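PDB 6NDS: 3-hydroxy-3-methylglutaryl-CoA lyase, which belongs to the HMGL-like family of the TIM-barrel clan and binds a zinc ion and coenzyme A. Local coordinates for residues T152-P157 / L214-T219; I162-V167 / V196-S201; Q115-A120 / P249-A254. One frame throughout, in Å; residues are numbered along the deposited sequence.

Interaction 1 (T152-P157 / L214-T219); sequences TTFGCP and LHFHNT. With ZN (zinc ion), chain H.
F154, in the loop that follows strand 145-151, meets L214 and F216 on strand 212-216 of the TIM barrel, a case of one segment whose alternate residues serve two different ends. The apolar part is small and wholly buried. The far end of the F154 ring does the touching: its CZ lies 4.0 Å from CD1 of L214, which comes in at the ring edge near its plane. F216 approaches over one face of the same ring, with its CE1 4.1 Å from CZ of F154. The two phenyl planes are inclined by 40° with centroids 5.7 Å apart, neither a stack nor an edge-to-face pair. With CG anti to its carbonyl carbon (chi1 -55°), F154 sends its ring from the T152-G155 type I turn toward the strand; V196 and I199 of helix 193-203 pack on it too. The turn's own T153 lays CG2 over the centre of the F154 ring.

The metal part belongs to H215 and H217, whose NE2 atoms bind zinc together with D25 and other ligands from outside the two segments. Second-shell acceptors help to fix the rotation of both imidazoles, together with the metal bonds: D239 OD2 takes the ND1 hydrogen bond of H215, and the backbone oxygen of S255 that of H217. Water 1 also binds the zinc ion, its oxygen 2.2 Å from the metal.

Interaction 2 (I162-V167 / V196-S201); sequences ISEREV and VKRIVS. With ACT (acetate ion), chain E.
E164 and R198 join the first turn of helix 164-176 to helix 193-203 through a bidentate salt bridge, a worked example of how a carboxylate and a guanidinium satisfy each other. R198 offers its side, not its end: NE gives a hydrogen bond to OE1 of E164 at 3.0 Å, and NH2 gives one to OE2 of E164 at 2.9 Å. Both carboxylate oxygens use their syn lone pairs; the two planes are only 9° from coplanar, and both oxygens lie in the guanidinium plane. A weak third bond runs from NE to OE2. The bend in the arginine chain (chi3 65°) turns the NE side of the group to the glutamate. The NH1/NH2 edge faces an acetate ion, probably from the crystallisation liquor: NH1 of R198 donates to its OXT at 3.1 Å, while the bond from NH2 to its O is long and weak.

CG1 of I199 lies over one face of the E164 carboxylate, 3.8 Å from CD, and CD1 of I199 meets CG of E164 at 3.9 Å. Backbone groups are met locally. S163 is the N-cap of helix 164-176, where its OG accepts from N of E166; in the other helix, O of K197 takes both N and OG of S201, from opposite faces of its plane. Outside the pair, E166 has K126 and K197 has E232 as salt-bridge partners. Such a surface salt bridge beside an isoleucine links two successive helices of the outer layer of a TIM barrel.

Interaction 3 (Q115-A120 / P249-A254); sequences QTHNLA and PFAPGA
H117 points the edge of its imidazole at A251, and this edge-on approach illustrates how an aromatic side chain can bridge a helix and an irregular loop without any polar bond between them. NE2 of H117 lies 3.4 Å from CB of A251, close to the ring plane, and CA of A251 is also at that edge. The ring gets there because its CG is anti to the backbone N (chi1 -171°), carrying the imidazole out from helix 115-122 to the loop. At its other nitrogen the ring is tethered: ND1 of H117 is hydrogen-bonded to OG of S112, which helps to fix the rotation. NE2, by contrast, is buried here and has no polar partner in the model. A citric acid molecule, probably from the crystallisation liquor, lies about 4 Å from the H117 side chain at nearest atoms.

F250 meets the next turn of the helix differently. Its CB bond heads toward the helix, and CB, CG and CD1 of F250 all lie 4.1 Å from O of A120, while the far end of the ring leads away. That oxygen lies obliquely to the phenyl ring. The F250 side chain also comes to about 4 Å, at nearest atoms, from the bound coenzyme A, so this part of the contact adjoins the ligand.

Beyond A251 the chain reverses in a type II turn to A254, with G253 at positive phi, and P252 packs on H310 of the second subunit. The contact thus sets helix 115-122, which follows strand 106-112, against the long loop between strand 237-240 and helix 260-270.

How the interactions relate
From the N terminus, 115-120 comes first and opens the widest loop, which closes when 249-254 returns to it in interaction 3. Within that span, 152-157 and 214-219 close the loop of interaction 1, and within that again 162-167 and 196-201 close interaction 2, so the three nest without crossing. Interactions 1 and 2 share a border where F154 CD1 lies 3.7 Å from I199 CD1. T152 CG2 of interaction 1 also packs 3.7 Å from CG of H117 in interaction 3. Together they tie the loop after strand 145-151 to strand 212-216, helix 164-176 to helix 193-203, and helix 115-122 to the loop after strand 237-240.

Interaction 1 (T152-P157 / L214-T219)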
loop_
_atom_site.group_PDB
_atom_site.type_symbol
_atom_site.label_atom_id
_atom_site.label_comp_id
_atom_site.label_asym_id
_atom_site.label_seq_id
_atom_site.Cartn_x
_atom_site.Cartn_y
_atom_site.Cartn_z
ATOM N N THR A 152 -16.661 11.530 -0.904
ATOM C CA THR A 152 -17.203 10.280 -1.451
ATOM C C THR A 152 -17.267 10.300 -2.978
ATOM O O THR A 152 -18.222 9.793 -3.573
ATOM C CB THR A 152 -18.578 9.937 -0.842
ATOM O OG1 THR A 152 -19.563 10.919 -1.199
ATOM C CG2 THR A 152 -18.495 9.859 0.684
ATOM N N THR A 153 -16.231 10.854 -3.622
ATOM C CA THR A 153 -16.206 10.922 -5.082
ATOM C C THR A 153 -16.202 9.531 -5.702
ATOM O O THR A 153 -16.808 9.307 -6.760
ATOM C CB THR A 153 -14.975 11.717 -5.543
ATOM O OG1 THR A 153 -15.222 13.118 -5.358
ATOM C CG2 THR A 153 -14.643 11.455 -7.019
ATOM N N PHE A 154 -15.534 8.579 -5.051
ATOM C CA PHE A 154 -15.267 7.273 -5.634
ATOM C C PHE A 154 -16.126 6.161 -5.033
ATOM O O PHE A 154 -15.852 4.978 -5.270
ATOM C CB PHE A 154 -13.778 6.948 -5.485
ATOM C CG PHE A 154 -12.867 8.002 -6.064
ATOM C CD1 PHE A 154 -12.485 7.952 -7.399
ATOM C CD2 PHE A 154 -12.402 9.045 -5.280
ATOM C CE1 PHE A 154 -11.652 8.931 -7.938
ATOM C CE2 PHE A 154 -11.568 10.018 -5.810
ATOM C CZ PHE A 154 -11.190 9.957 -7.145
ATOM N N GLY A 155 -17.160 6.508 -4.279
ATOM C CA GLY A 155 -18.007 5.545 -3.601
ATOM C C GLY A 155 -18.274 6.018 -2.184
ATOM O O GLY A 155 -17.558 6.851 -1.632
ATOM N N CYS A 156 -19.336 5.473 -1.593
ATOM C CA CYS A 156 -19.840 5.873 -0.292
ATOM C C CYS A 156 -20.006 4.656 0.607
ATOM O O CYS A 156 -20.503 3.615 0.160
ATOM C CB CYS A 156 -21.188 6.586 -0.455
ATOM S SG CYS A 156 -22.066 6.906 1.092
ATOM N N PRO A 157 -19.597 4.752 1.879
ATOM C CA PRO A 157 -19.771 3.610 2.792
ATOM C C PRO A 157 -21.229 3.290 3.099
ATOM O O PRO A 157 -21.515 2.193 3.602
ATOM C CB PRO A 157 -19.024 4.056 4.059
ATOM C CG PRO A 157 -19.101 5.566 4.016
ATOM C CD PRO A 157 -18.991 5.920 2.547
ATOM N N LEU A 214 -6.159 15.545 -5.481
ATOM C CA LEU A 214 -6.690 14.227 -5.160
ATOM C C LEU A 214 -6.387 13.920 -3.700
ATOM O O LEU A 214 -5.251 14.105 -3.244
ATOM C CB LEU A 214 -6.080 13.135 -6.046
ATOM C CG LEU A 214 -6.670 12.876 -7.435
ATOM C CD1 LEU A 214 -8.170 12.621 -7.352
ATOM C CD2 LEU A 214 -6.357 14.011 -8.380
ATOM N N HIS A 215 -7.393 13.422 -2.983
ATOM C CA HIS A 215 -7.311 13.159 -1.542
ATOM C C HIS A 215 -7.709 11.698 -1.307
ATOM O O HIS A 215 -8.893 11.381 -1.187
ATOM C CB HIS A 215 -8.227 14.156 -0.842
ATOM C CG HIS A 215 -8.344 13.989 0.645
ATOM N ND1 HIS A 215 -7.864 14.932 1.530
ATOM C CD2 HIS A 215 -8.968 13.047 1.398
ATOM C CE1 HIS A 215 -8.149 14.557 2.766
ATOM N NE2 HIS A 215 -8.815 13.414 2.717
ATOM N N PHE A 216 -6.727 10.797 -1.264
ATOM C CA PHE A 216 -6.997 9.366 -1.130
ATOM C C PHE A 216 -6.800 8.881 0.304
ATOM O O PHE A 216 -5.843 9.256 0.985
ATOM C CB PHE A 216 -6.088 8.547 -2.062
ATOM C CG PHE A 216 -6.355 8.754 -3.524
ATOM C CD1 PHE A 216 -7.545 8.319 -4.097
ATOM C CD2 PHE A 216 -5.392 9.321 -4.346
ATOM C CE1 PHE A 216 -7.784 8.492 -5.467
ATOM C CE2 PHE A 216 -5.619 9.479 -5.718
ATOM C CZ PHE A 216 -6.820 9.068 -6.276
ATOM N N HIS A 217 -7.714 8.042 0.768
ATOM C CA HIS A 217 -7.473 7.273 1.979
ATOM C C HIS A 217 -7.045 5.856 1.586
ATOM O O HIS A 217 -7.291 5.398 0.462
ATOM C CB HIS A 217 -8.720 7.278 2.879
ATOM C CG HIS A 217 -8.977 8.600 3.558
ATOM N ND1 HIS A 217 -8.687 8.818 4.892
ATOM C CD2 HIS A 217 -9.493 9.763 3.096
ATOM C CE1 HIS A 217 -9.012 10.056 5.218
ATOM N NE2 HIS A 217 -9.492 10.657 4.142
ATOM N N ASN A 218 -6.346 5.177 2.503
ATOM C CA ASN A 218 -5.690 3.905 2.203
ATOM C C ASN A 218 -6.447 2.697 2.764
ATOM O O ASN A 218 -5.847 1.640 3.023
ATOM C CB ASN A 218 -4.254 3.916 2.731
ATOM C CG ASN A 218 -3.414 2.786 2.152
ATOM O OD1 ASN A 218 -3.495 2.487 0.956
ATOM N ND2 ASN A 218 -2.616 2.144 2.999
ATOM N N THR A 219 -7.772 2.820 2.894
ATOM C CA THR A 219 -8.576 1.850 3.635
ATOM C C THR A 219 -8.445 0.444 3.076
ATOM O O THR A 219 -8.499 -0.527 3.841
ATOM C CB THR A 219 -10.035 2.303 3.612
ATOM O OG1 THR A 219 -10.072 3.694 3.947
ATOM C CG2 THR A 219 -10.884 1.503 4.595
HETATM ZN ZN ZN H . -10.128 12.754 4.326
HETATM O O HOH W 1 -11.360 12.189 6.079
#

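Interaction 2 (I162-V167 / V196-S201)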
loop_
_atom_site.group_PDB
_atom_site.type_symbol
_atom_site.label_atom_id
_atom_site.label_comp_id
_atom_site.label_asym_id
_atom_site.label_seq_id
_atom_site.Cartn_x
_atom_site.Cartn_y
_atom_site.Cartn_z
ATOM N N ILE A 162 -21.304 5.541 -6.523
ATOM C CA ILE A 162 -21.644 6.954 -6.633
ATOM C C ILE A 162 -21.571 7.356 -8.100
ATOM O O ILE A 162 -20.560 7.107 -8.768
ATOM C CB ILE A 162 -20.704 7.820 -5.775
ATOM C CG1 ILE A 162 -20.998 7.613 -4.281
ATOM C CG2 ILE A 162 -20.753 9.300 -6.202
ATOM C CD1 ILE A 162 -22.363 8.116 -3.838
ATOM N N SER A 163 -22.626 8.003 -8.585
ATOM C CA SER A 163 -22.704 8.396 -9.986
ATOM C C SER A 163 -21.591 9.368 -10.353
ATOM O O SER A 163 -21.441 10.423 -9.729
ATOM C CB SER A 163 -24.063 9.034 -10.265
ATOM O OG SER A 163 -24.052 9.708 -11.507
ATOM N N GLU A 164 -20.823 9.020 -11.392
ATOM C CA GLU A 164 -19.765 9.914 -11.845
ATOM C C GLU A 164 -20.336 11.184 -12.471
ATOM O O GLU A 164 -19.726 12.256 -12.346
ATOM C CB GLU A 164 -18.834 9.177 -12.814
ATOM C CG GLU A 164 -18.007 8.106 -12.111
ATOM C CD GLU A 164 -17.183 7.230 -13.046
ATOM O OE1 GLU A 164 -16.995 7.596 -14.227
ATOM O OE2 GLU A 164 -16.718 6.167 -12.586
ATOM N N ARG A 165 -21.503 11.090 -13.121
ATOM C CA ARG A 165 -22.176 12.288 -13.624
ATOM C C ARG A 165 -22.518 13.242 -12.485
ATOM O O ARG A 165 -22.441 14.465 -12.642
ATOM C CB ARG A 165 -23.440 11.904 -14.400
ATOM N N GLU A 166 -22.881 12.699 -11.322
ATOM C CA GLU A 166 -23.198 13.554 -10.183
ATOM C C GLU A 166 -21.949 14.240 -9.641
ATOM O O GLU A 166 -21.998 15.419 -9.270
ATOM C CB GLU A 166 -23.895 12.739 -9.091
ATOM C CG GLU A 166 -24.141 13.501 -7.786
ATOM C CD GLU A 166 -25.147 14.637 -7.924
ATOM O OE1 GLU A 166 -25.784 14.769 -8.994
ATOM O OE2 GLU A 166 -25.313 15.398 -6.946
ATOM N N VAL A 167 -20.827 13.514 -9.574
ATOM C CA VAL A 167 -19.555 14.130 -9.196
ATOM C C VAL A 167 -19.240 15.307 -10.112
ATOM O O VAL A 167 -18.926 16.409 -9.651
ATOM C CB VAL A 167 -18.425 13.085 -9.219
ATOM C CG1 VAL A 167 -17.067 13.763 -9.078
ATOM C CG2 VAL A 167 -18.653 12.047 -8.116
ATOM N N VAL A 196 -9.942 5.694 -11.095
ATOM C CA VAL A 196 -9.243 6.957 -10.884
ATOM C C VAL A 196 -8.824 7.570 -12.213
ATOM O O VAL A 196 -9.001 8.771 -12.440
ATOM C CB VAL A 196 -8.039 6.746 -9.953
ATOM C CG1 VAL A 196 -7.099 7.953 -10.007
ATOM C CG2 VAL A 196 -8.531 6.502 -8.520
ATOM N N LYS A 197 -8.258 6.763 -13.117
ATOM C CA LYS A 197 -7.832 7.337 -14.396
ATOM C C LYS A 197 -9.017 7.923 -15.159
ATOM O O LYS A 197 -8.912 9.009 -15.746
ATOM C CB LYS A 197 -7.092 6.291 -15.231
ATOM C CG LYS A 197 -5.678 6.018 -14.697
ATOM C CD LYS A 197 -4.882 5.123 -15.634
ATOM C CE LYS A 197 -3.460 4.897 -15.112
ATOM N NZ LYS A 197 -2.613 4.211 -16.147
ATOM N N ARG A 198 -10.165 7.236 -15.135
ATOM C CA ARG A 198 -11.337 7.713 -15.861
ATOM C C ARG A 198 -11.848 9.028 -15.283
ATOM O O ARG A 198 -12.110 9.985 -16.025
ATOM C CB ARG A 198 -12.430 6.645 -15.838
ATOM C CG ARG A 198 -13.756 7.101 -16.412
ATOM C CD ARG A 198 -14.748 5.944 -16.504
ATOM N NE ARG A 198 -15.132 5.417 -15.193
ATOM C CZ ARG A 198 -14.693 4.264 -14.684
ATOM N NH1 ARG A 198 -13.843 3.504 -15.368
ATOM N NH2 ARG A 198 -15.114 3.864 -13.494
ATOM N N ILE A 199 -11.991 9.097 -13.958
ATOM C CA ILE A 199 -12.547 10.294 -13.336
ATOM C C ILE A 199 -11.572 11.460 -13.451
ATOM O O ILE A 199 -11.969 12.583 -13.790
ATOM C CB ILE A 199 -12.934 10.018 -11.870
ATOM C CG1 ILE A 199 -14.171 9.106 -11.805
ATOM C CG2 ILE A 199 -13.199 11.336 -11.140
ATOM C CD1 ILE A 199 -14.578 8.673 -10.377
ATOM N N VAL A 200 -10.285 11.217 -13.182
ATOM C CA VAL A 200 -9.313 12.305 -13.227
ATOM C C VAL A 200 -9.150 12.828 -14.652
ATOM O O VAL A 200 -9.054 14.044 -14.869
ATOM C CB VAL A 200 -7.969 11.858 -12.631
ATOM C CG1 VAL A 200 -6.893 12.894 -12.928
ATOM C CG2 VAL A 200 -8.100 11.642 -11.117
ATOM N N SER A 201 -9.086 11.928 -15.642
ATOM C CA SER A 201 -9.007 12.384 -17.028
ATOM C C SER A 201 -10.167 13.302 -17.361
ATOM O O SER A 201 -9.982 14.336 -18.012
ATOM C CB SER A 201 -8.983 11.196 -17.993
ATOM O OG SER A 201 -7.821 10.411 -17.789
HETATM C C ACT E . -13.671 0.368 -13.199
HETATM O O ACT E . -14.089 0.948 -12.156
HETATM O OXT ACT E . -13.976 0.587 -14.407
HETATM C CH3 ACT E . -12.637 -0.776 -12.985
#

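Interaction 3 (Q115-A120 / P249-A254)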
loop_
_atom_site.group_PDB
_atom_site.type_symbol
_atom_site.label_atom_id
_atom_site.label_comp_id
_atom_site.label_asym_id
_atom_site.label_seq_id
_atom_site.Cartn_x
_atom_site.Cartn_y
_atom_site.Cartn_z
ATOM N N GLN A 115 -25.719 11.851 -0.934
ATOM C CA GLN A 115 -26.678 12.552 -0.084
ATOM C C GLN A 115 -26.681 11.975 1.326
ATOM O O GLN A 115 -26.756 12.722 2.308
ATOM C CB GLN A 115 -28.078 12.478 -0.684
ATOM C CG GLN A 115 -29.071 13.391 0.018
ATOM C CD GLN A 115 -28.965 14.827 -0.446
ATOM O OE1 GLN A 115 -28.012 15.531 -0.119
ATOM N NE2 GLN A 115 -29.949 15.269 -1.222
ATOM N N THR A 116 -26.615 10.643 1.446
ATOM C CA THR A 116 -26.645 10.024 2.771
ATOM C C THR A 116 -25.439 10.443 3.598
ATOM O O THR A 116 -25.564 10.774 4.784
ATOM C CB THR A 116 -26.685 8.501 2.653
ATOM O OG1 THR A 116 -27.841 8.096 1.914
ATOM C CG2 THR A 116 -26.717 7.874 4.039
ATOM N N HIS A 117 -24.249 10.424 2.991
ATOM C CA HIS A 117 -23.060 10.831 3.724
ATOM C C HIS A 117 -23.085 12.322 4.056
ATOM O O HIS A 117 -22.634 12.725 5.133
ATOM C CB HIS A 117 -21.805 10.475 2.925
ATOM C CG HIS A 117 -20.535 10.665 3.687
ATOM N ND1 HIS A 117 -19.777 11.812 3.592
ATOM C CD2 HIS A 117 -19.889 9.855 4.558
ATOM C CE1 HIS A 117 -18.720 11.704 4.378
ATOM N NE2 HIS A 117 -18.761 10.524 4.971
ATOM N N ASN A 118 -23.588 13.162 3.145
ATOM C CA ASN A 118 -23.664 14.586 3.460
ATOM C C ASN A 118 -24.593 14.838 4.639
ATOM O O ASN A 118 -24.301 15.674 5.504
ATOM C CB ASN A 118 -24.123 15.389 2.240
ATOM C CG ASN A 118 -23.561 16.802 2.242
ATOM O OD1 ASN A 118 -22.346 16.999 2.129
ATOM N ND2 ASN A 118 -24.434 17.790 2.395
ATOM N N LEU A 119 -25.720 14.131 4.691
ATOM C CA LEU A 119 -26.614 14.266 5.840
ATOM C C LEU A 119 -25.961 13.742 7.117
ATOM O O LEU A 119 -26.090 14.356 8.181
ATOM C CB LEU A 119 -27.930 13.540 5.566
ATOM C CG LEU A 119 -28.868 14.197 4.551
ATOM C CD1 LEU A 119 -29.924 13.209 4.078
ATOM C CD2 LEU A 119 -29.525 15.436 5.164
ATOM N N ALA A 120 -25.243 12.619 7.034
ATOM C CA ALA A 120 -24.612 12.064 8.231
ATOM C C ALA A 120 -23.500 12.964 8.757
ATOM O O ALA A 120 -23.298 13.055 9.972
ATOM C CB ALA A 120 -24.048 10.675 7.935
ATOM N N PRO A 249 -14.824 10.628 11.420
ATOM C CA PRO A 249 -15.597 9.893 12.435
ATOM C C PRO A 249 -17.016 9.568 12.008
ATOM O O PRO A 249 -17.636 8.688 12.618
ATOM C CB PRO A 249 -15.588 10.842 13.644
ATOM C CG PRO A 249 -14.469 11.818 13.372
ATOM C CD PRO A 249 -14.431 11.968 11.885
ATOM N N PHE A 250 -17.550 10.239 10.991
ATOM C CA PHE A 250 -18.921 10.020 10.548
ATOM C C PHE A 250 -19.008 9.209 9.261
ATOM O O PHE A 250 -20.113 8.968 8.765
ATOM C CB PHE A 250 -19.636 11.370 10.395
ATOM C CG PHE A 250 -19.666 12.171 11.668
ATOM C CD1 PHE A 250 -20.496 11.796 12.713
ATOM C CD2 PHE A 250 -18.846 13.276 11.835
ATOM C CE1 PHE A 250 -20.521 12.517 13.897
ATOM C CE2 PHE A 250 -18.869 14.003 13.021
ATOM C CZ PHE A 250 -19.703 13.621 14.049
ATOM N N ALA A 251 -17.868 8.776 8.716
ATOM C CA ALA A 251 -17.848 7.787 7.650
ATOM C C ALA A 251 -17.447 6.449 8.256
ATOM O O ALA A 251 -16.269 6.267 8.601
ATOM C CB ALA A 251 -16.873 8.200 6.547
ATOM N N PRO A 252 -18.371 5.496 8.414
ATOM C CA PRO A 252 -18.075 4.302 9.219
ATOM C C PRO A 252 -16.917 3.503 8.642
ATOM O O PRO A 252 -16.825 3.289 7.431
ATOM C CB PRO A 252 -19.384 3.502 9.166
ATOM C CG PRO A 252 -20.425 4.474 8.710
ATOM C CD PRO A 252 -19.711 5.436 7.814
ATOM N N GLY A 253 -16.028 3.060 9.530
ATOM C CA GLY A 253 -14.855 2.320 9.109
ATOM C C GLY A 253 -13.811 3.128 8.375
ATOM O O GLY A 253 -12.906 2.542 7.773
ATOM N N ALA A 254 -13.911 4.456 8.389
ATOM C CA ALA A 254 -12.881 5.270 7.764
ATOM C C ALA A 254 -11.545 5.045 8.462
ATOM O O ALA A 254 -11.488 4.693 9.646
ATOM C CB ALA A 254 -13.258 6.752 7.807
#